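Local coordinates for flavin-nucleotide-binding protein (Azotobacter vinelandii, PDB 6RK0) that probably acts as a low-potential terminal oxidase, a flavocytochrome that binds FAD and heme b and is associated with the iron-only nitrogenase, at residues 33-38 against 114-119; 60-63 against 68-71. All coordinates share one frame; numbering follows the deposited sequence. Where two conformers were deposited one is given.

Contact 1 of 2, residues 33-38 against 114-119; sequences ETVKAI and VMLLGR. With FAD (flavin-adenine dinucleotide), chain G.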
# COMPACT_ATOMS: atom_id res chain seq x y z
N GLU A 33 5.39 3.66 20.83
CA GLU A 33 5.48 5.00 20.26
C GLU A 33 5.67 4.95 18.75
O GLU A 33 5.04 5.70 18.01
CB GLU A 33 6.62 5.76 20.92
CG GLU A 33 6.74 7.17 20.42
CD GLU A 33 7.83 7.96 21.13
OE1 GLU A 33 8.30 7.53 22.23
OE2 GLU A 33 8.22 9.01 20.59
N THR A 34 6.55 4.06 18.28
CA THR A 34 6.77 3.91 16.84
C THR A 34 5.54 3.32 16.16
O THR A 34 5.13 3.78 15.09
CB THR A 34 8.02 3.09 16.57
OG1 THR A 34 9.16 3.76 17.13
CG2 THR A 34 8.22 2.92 15.04
N VAL A 35 4.94 2.29 16.76
CA VAL A 35 3.73 1.70 16.19
C VAL A 35 2.69 2.78 15.95
O VAL A 35 2.13 2.91 14.86
CB VAL A 35 3.19 0.59 17.12
CG1 VAL A 35 1.83 0.09 16.70
CG2 VAL A 35 4.20 -0.56 17.25
N LYS A 36 2.39 3.55 17.00
CA LYS A 36 1.38 4.61 16.90
C LYS A 36 1.77 5.68 15.90
O LYS A 36 0.92 6.19 15.17
CB LYS A 36 1.12 5.23 18.28
CG LYS A 36 0.43 4.29 19.21
CD LYS A 36 0.23 4.92 20.60
CE LYS A 36 -0.50 3.98 21.54
NZ LYS A 36 -0.77 4.69 22.82
N ALA A 37 3.05 6.05 15.85
CA ALA A 37 3.46 7.11 14.93
C ALA A 37 3.28 6.69 13.48
O ALA A 37 2.92 7.52 12.63
CB ALA A 37 4.90 7.52 15.18
N ILE A 38 3.52 5.42 13.15
CA ILE A 38 3.30 4.97 11.78
C ILE A 38 1.81 4.90 11.49
O ILE A 38 1.33 5.39 10.46
CB ILE A 38 4.02 3.63 11.53
CG1 ILE A 38 5.54 3.77 11.73
CG2 ILE A 38 3.71 3.12 10.14
CD1 ILE A 38 6.33 2.47 11.72
N VAL A 114 4.38 -1.23 9.50
CA VAL A 114 3.94 -1.94 10.70
C VAL A 114 3.00 -3.06 10.28
O VAL A 114 2.18 -2.89 9.37
CB VAL A 114 3.31 -1.00 11.75
CG1 VAL A 114 2.11 -0.25 11.19
CG2 VAL A 114 2.97 -1.76 13.06
N MET A 115 3.14 -4.20 10.95
CA MET A 115 2.23 -5.33 10.81
C MET A 115 1.60 -5.54 12.18
O MET A 115 2.30 -5.68 13.19
CB MET A 115 2.93 -6.61 10.36
CG MET A 115 3.50 -6.49 8.95
SD MET A 115 4.32 -8.02 8.50
CE MET A 115 4.98 -7.59 6.88
N LEU A 116 0.28 -5.60 12.20
CA LEU A 116 -0.54 -5.93 13.36
C LEU A 116 -1.15 -7.29 13.15
O LEU A 116 -1.79 -7.54 12.12
CB LEU A 116 -1.68 -4.92 13.54
CG LEU A 116 -1.33 -3.46 13.60
CD1 LEU A 116 -2.56 -2.63 13.82
CD2 LEU A 116 -0.26 -3.15 14.65
N LEU A 117 -0.97 -8.18 14.12
CA LEU A 117 -1.47 -9.54 14.00
C LEU A 117 -2.53 -9.82 15.07
O LEU A 117 -2.47 -9.28 16.18
CB LEU A 117 -0.35 -10.56 14.22
CG LEU A 117 0.80 -10.47 13.23
CD1 LEU A 117 1.68 -11.65 13.36
CD2 LEU A 117 0.39 -10.19 11.76
N GLY A 118 -3.45 -10.70 14.73
CA GLY A 118 -4.32 -11.26 15.75
C GLY A 118 -5.75 -11.38 15.29
O GLY A 118 -6.07 -11.40 14.11
N ARG A 119 -6.63 -11.50 16.28
CA ARG A 119 -8.04 -11.78 16.03
C ARG A 119 -8.81 -10.47 16.12
O ARG A 119 -8.93 -9.88 17.21
CB ARG A 119 -8.56 -12.81 17.04
CG ARG A 119 -9.95 -13.33 16.74
CD ARG A 119 -10.03 -14.13 15.47
NE ARG A 119 -9.10 -15.24 15.42
CZ ARG A 119 -9.43 -16.52 15.59
NH1 ARG A 119 -10.70 -16.87 15.86
NH2 ARG A 119 -8.48 -17.45 15.48
PA FAD G . 10.95 -12.15 8.46
O1A FAD G . 11.98 -11.38 9.19
O2A FAD G . 11.18 -13.61 8.24
O5B FAD G . 9.52 -11.92 9.13
C5B FAD G . 9.34 -12.24 10.52
C4B FAD G . 8.41 -11.23 11.14
O4B FAD G . 8.99 -9.91 11.01
C3B FAD G . 7.05 -11.09 10.49
O3B FAD G . 6.17 -12.13 10.86
C2B FAD G . 6.63 -9.69 10.93
O2B FAD G . 6.08 -9.76 12.23
C1B FAD G . 7.96 -8.94 10.93
N9A FAD G . 8.17 -8.17 9.70
C8A FAD G . 8.72 -8.59 8.52
N7A FAD G . 8.70 -7.67 7.59
C5A FAD G . 8.09 -6.59 8.18
C6A FAD G . 7.77 -5.29 7.71
N6A FAD G . 7.99 -4.87 6.45
N1A FAD G . 7.14 -4.45 8.57
C2A FAD G . 6.88 -4.87 9.81
N3A FAD G . 7.13 -6.06 10.37
C4A FAD G . 7.76 -6.87 9.49
N1 FAD G . 11.63 -6.72 0.83
C2 FAD G . 12.20 -7.36 -0.23
O2 FAD G . 12.74 -8.47 -0.10
N3 FAD G . 12.17 -6.80 -1.48
C4 FAD G . 11.59 -5.61 -1.79
O4 FAD G . 11.53 -5.19 -2.94
C4X FAD G . 11.03 -4.91 -0.65
N5 FAD G . 10.47 -3.70 -0.85
C5X FAD G . 9.87 -3.08 0.25
C6 FAD G . 9.21 -1.85 0.05
C7 FAD G . 8.56 -1.20 1.10
C7M FAD G . 7.89 0.13 0.87
C8 FAD G . 8.56 -1.81 2.38
C8M FAD G . 7.81 -1.20 3.51
C9 FAD G . 9.24 -3.01 2.57
C9A FAD G . 9.87 -3.66 1.53
N10 FAD G . 10.56 -4.88 1.70
C10 FAD G . 11.08 -5.55 0.62
C1' FAD G . 10.65 -5.54 3.02
C2' FAD G . 9.59 -6.61 3.19
O2' FAD G . 8.37 -6.00 3.57
C3' FAD G . 10.01 -7.61 4.26
O3' FAD G . 10.25 -6.93 5.48
C4' FAD G . 11.24 -8.42 3.87
O4' FAD G . 11.07 -8.97 2.57
C5' FAD G . 11.47 -9.55 4.84
O5' FAD G . 10.28 -10.36 4.93
P FAD G . 10.29 -11.79 5.60
O1P FAD G . 11.35 -12.67 5.00
O2P FAD G . 8.86 -12.29 5.60
O3P FAD G . 10.69 -11.38 7.09
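Ile-38 N donates to Thr-34 O at 3.0 Å, a bond of the helix that holds Ile-38 and Val-35 against the strand of Val-114 and Leu-116. The fold is the split beta-barrel expected of the pyridoxamine 5'-phosphate oxidase family, and helix 32-40 illustrates how a helix packs across such a barrel's strands: its short segment lies almost at right angles to strand 114-118, at 104°, with axes 9.5 Å apart. No hydrogen bond joins the two, and the seam is made by methyl groups. In the conformer of Val-114 described here, one of two deposited, its branches divide the work. CG1 slides past Ile-38 CG2 at 3.9 Å, while CG2 faces Val-35 CG1 at 4.2 Å. That same Val-35 methyl, set anti to the backbone N (chi1 171°), reaches Leu-116 CD2 as well. Ala-169 and Cys-171 of the neighbouring strand 169-174 pack round Val-35.

Met-115, between Val-114 and Leu-116 in sequence, turns to the other side of the strand and serves the cofactor. Its chain, extended beyond CG, runs along one face of the FAD adenine, so that SD lies 3.8 Å from C4A. Val-57 of the second subunit packs on this side chain, and Pro-59 O of that subunit also bonds this FAD. With an alanine here, that adenine face would probably lose its thioether cover and the base be freer to shift. The methyl makes the nearest approach, Met-115 CE lying over the ring 3.5 Å from C5A.

Contact 2 of 2, residues 60-63 against 68-71; sequences TFFW and RVYW. With FAD (flavin-adenine dinucleotide), chain F.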
# COMPACT_ATOMS: atom_id res chain seq x y z
N THR A 60 -7.68 -0.89 2.39
CA THR A 60 -8.80 -0.27 3.09
C THR A 60 -8.30 0.90 3.92
O THR A 60 -7.14 0.94 4.33
CB THR A 60 -9.51 -1.32 3.95
OG1 THR A 60 -10.74 -0.78 4.40
CG2 THR A 60 -8.63 -1.79 5.14
N PHE A 61 -9.19 1.85 4.19
CA PHE A 61 -8.88 2.89 5.17
C PHE A 61 -8.94 2.32 6.59
O PHE A 61 -9.63 1.33 6.84
CB PHE A 61 -9.84 4.08 5.02
CG PHE A 61 -9.31 5.15 4.07
CD1 PHE A 61 -8.45 4.83 2.98
CD2 PHE A 61 -9.50 6.47 4.36
CE1 PHE A 61 -7.96 5.83 2.11
CE2 PHE A 61 -9.05 7.47 3.50
CZ PHE A 61 -8.27 7.16 2.39
N PHE A 62 -8.22 2.96 7.52
CA PHE A 62 -8.32 2.60 8.93
C PHE A 62 -8.09 3.82 9.77
O PHE A 62 -7.54 4.83 9.32
CB PHE A 62 -7.30 1.50 9.31
CG PHE A 62 -5.89 2.03 9.43
CD1 PHE A 62 -5.13 2.32 8.30
CD2 PHE A 62 -5.38 2.39 10.66
CE1 PHE A 62 -3.90 2.91 8.41
CE2 PHE A 62 -4.14 2.99 10.78
CZ PHE A 62 -3.40 3.24 9.66
N TRP A 63 -8.51 3.71 11.04
CA TRP A 63 -8.24 4.77 12.00
C TRP A 63 -7.87 4.14 13.34
O TRP A 63 -8.27 3.01 13.63
CB TRP A 63 -9.40 5.77 12.13
CG TRP A 63 -10.66 5.26 12.71
CD1 TRP A 63 -11.13 5.53 13.99
CD2 TRP A 63 -11.69 4.46 12.08
NE1 TRP A 63 -12.35 4.93 14.16
CE2 TRP A 63 -12.73 4.29 13.02
CE3 TRP A 63 -11.86 3.90 10.81
CZ2 TRP A 63 -13.92 3.58 12.71
CZ3 TRP A 63 -13.04 3.21 10.49
CH2 TRP A 63 -14.03 3.04 11.45
N ARG A 68 -6.35 0.29 19.70
CA ARG A 68 -6.96 -0.51 18.64
C ARG A 68 -7.04 0.32 17.36
O ARG A 68 -7.17 1.55 17.39
CB ARG A 68 -8.37 -1.00 18.98
CG ARG A 68 -8.42 -1.78 20.32
CD ARG A 68 -9.77 -2.35 20.62
NE ARG A 68 -10.14 -3.43 19.73
CZ ARG A 68 -9.68 -4.68 19.84
NH1 ARG A 68 -8.83 -5.06 20.82
NH2 ARG A 68 -10.07 -5.58 18.96
N VAL A 69 -7.00 -0.39 16.22
CA VAL A 69 -7.33 0.20 14.94
C VAL A 69 -8.65 -0.37 14.45
O VAL A 69 -9.05 -1.48 14.83
CB VAL A 69 -6.24 -0.00 13.86
CG1 VAL A 69 -5.00 0.77 14.22
CG2 VAL A 69 -6.00 -1.46 13.59
N TYR A 70 -9.31 0.41 13.61
CA TYR A 70 -10.66 0.16 13.15
C TYR A 70 -10.71 0.31 11.63
O TYR A 70 -9.99 1.13 11.06
CB TYR A 70 -11.65 1.21 13.74
CG TYR A 70 -11.76 1.12 15.25
CD1 TYR A 70 -10.77 1.65 16.08
CD2 TYR A 70 -12.85 0.47 15.85
CE1 TYR A 70 -10.86 1.53 17.48
CE2 TYR A 70 -12.93 0.37 17.24
CZ TYR A 70 -11.93 0.88 18.04
OH TYR A 70 -12.06 0.76 19.40
N TRP A 71 -11.62 -0.44 11.00
CA TRP A 71 -11.90 -0.27 9.58
C TRP A 71 -13.37 -0.62 9.36
O TRP A 71 -14.03 -1.21 10.23
CB TRP A 71 -10.93 -1.06 8.68
CG TRP A 71 -10.96 -2.55 8.85
CD1 TRP A 71 -11.53 -3.47 8.02
CD2 TRP A 71 -10.29 -3.33 9.87
NE1 TRP A 71 -11.27 -4.75 8.47
CE2 TRP A 71 -10.50 -4.68 9.59
CE3 TRP A 71 -9.51 -2.99 10.98
CZ2 TRP A 71 -9.98 -5.72 10.41
CZ3 TRP A 71 -9.02 -4.00 11.81
CH2 TRP A 71 -9.25 -5.33 11.49
PA FAD F . -15.79 -8.79 -3.48
O1A FAD F . -16.44 -8.03 -4.57
O2A FAD F . -16.61 -9.75 -2.70
O5B FAD F . -14.49 -9.53 -4.02
C5B FAD F . -14.60 -10.41 -5.15
C4B FAD F . -13.39 -10.25 -6.02
O4B FAD F . -13.32 -8.90 -6.52
C3B FAD F . -12.05 -10.45 -5.32
O3B FAD F . -11.73 -11.83 -5.13
C2B FAD F . -11.10 -9.70 -6.26
O2B FAD F . -10.75 -10.52 -7.36
C1B FAD F . -11.97 -8.52 -6.73
N9A FAD F . -11.71 -7.29 -5.98
C8A FAD F . -12.26 -6.91 -4.79
N7A FAD F . -11.78 -5.79 -4.33
C5A FAD F . -10.84 -5.40 -5.27
C6A FAD F . -9.97 -4.30 -5.36
N6A FAD F . -9.88 -3.33 -4.43
N1A FAD F . -9.13 -4.24 -6.42
C2A FAD F . -9.19 -5.21 -7.35
N3A FAD F . -9.97 -6.30 -7.37
C4A FAD F . -10.77 -6.33 -6.29
N1 FAD F . -13.41 -0.91 1.10
C2 FAD F . -14.09 -0.72 2.27
O2 FAD F . -15.06 -1.43 2.57
N3 FAD F . -13.71 0.26 3.14
C4 FAD F . -12.64 1.12 2.94
O4 FAD F . -12.31 1.93 3.81
C4X FAD F . -11.96 0.95 1.67
N5 FAD F . -10.96 1.78 1.38
C5X FAD F . -10.24 1.53 0.21
C6 FAD F . -9.13 2.34 -0.09
C7 FAD F . -8.38 2.12 -1.24
C7M FAD F . -7.21 3.02 -1.55
C8 FAD F . -8.75 1.09 -2.12
C8M FAD F . -7.95 0.78 -3.35
C9 FAD F . -9.87 0.30 -1.84
C9A FAD F . -10.63 0.52 -0.69
N10 FAD F . -11.77 -0.25 -0.38
C10 FAD F . -12.41 -0.10 0.82
C1' FAD F . -12.26 -1.32 -1.26
C2' FAD F . -11.73 -2.69 -0.87
O2' FAD F . -10.40 -2.84 -1.34
C3' FAD F . -12.59 -3.80 -1.46
O3' FAD F . -12.63 -3.66 -2.88
C4' FAD F . -14.02 -3.82 -0.92
O4' FAD F . -14.00 -3.75 0.51
C5' FAD F . -14.78 -5.04 -1.38
O5' FAD F . -14.05 -6.22 -0.95
P FAD F . -14.73 -7.63 -0.97
O1P FAD F . -15.99 -7.64 -0.15
O2P FAD F . -13.66 -8.64 -0.64
O3P FAD F . -15.10 -7.74 -2.52
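Trp-63 and Tyr-70 face each other across a beta hairpin of what is probably the split beta-barrel of this family, strands 54-65 and 68-74, and show how an antiparallel hydrogen-bonded pair can lay one side chain over the other. The backbone closes the pair twice: Tyr-70 N gives to Trp-63 O at 2.8 Å and Trp-63 N to Tyr-70 O at 3.0 Å. With CG between its backbone N and carbonyl carbon (chi1 67°), the indole of Trp-63 folds across the hairpin. Tyr-70 CB then sits over its face, 3.4 Å from the centroid of the six-membered ring and 17° off the normal, a CH-pi contact. The phenol continues beyond. Its plane lies at 22° to that of the indole's five-membered ring, but the rings are slid so far apart that they barely overlap. Phe-136, of the heme pocket, stacks on Trp-63, and Glu-65 accepts a hydrogen bond from its NE1.

Phe-62 and Val-69 occupy the other face of the hairpin, where the ring carbon Phe-62 CD2 meets Val-69 CG1 at 3.9 Å as the side chains pass at a slant. Trp-71 shares that face, its CB 4.3 Å from Thr-60 CG2. At the flavin end, Phe-61, whose side chain was deposited in two conformers, touches the heme, while its backbone N donates to O4 of the isoalloxazine at 3.1 Å.

In the fold
Contacts 1 and 2 have centres 11 Å apart and belong to one antiparallel sheet, to which contact 1 adds helix 32-40. Along the chain the helix comes first, then both strands of the hairpin, and strand 108-118 last, so the short-range pairing 60-63 with 68-71 falls between the halves of the long-range contact. The two meet directly through Leu-116 CD1 and Val-69 CG2, 3.6 Å apart. Yet they serve different FAD molecules: 114-119 touches the adenine of one, 60-63 the isoalloxazine of the other. Because each FAD is also bonded by the second subunit, the packing between the contacts links two flavin sites, each built from both subunits.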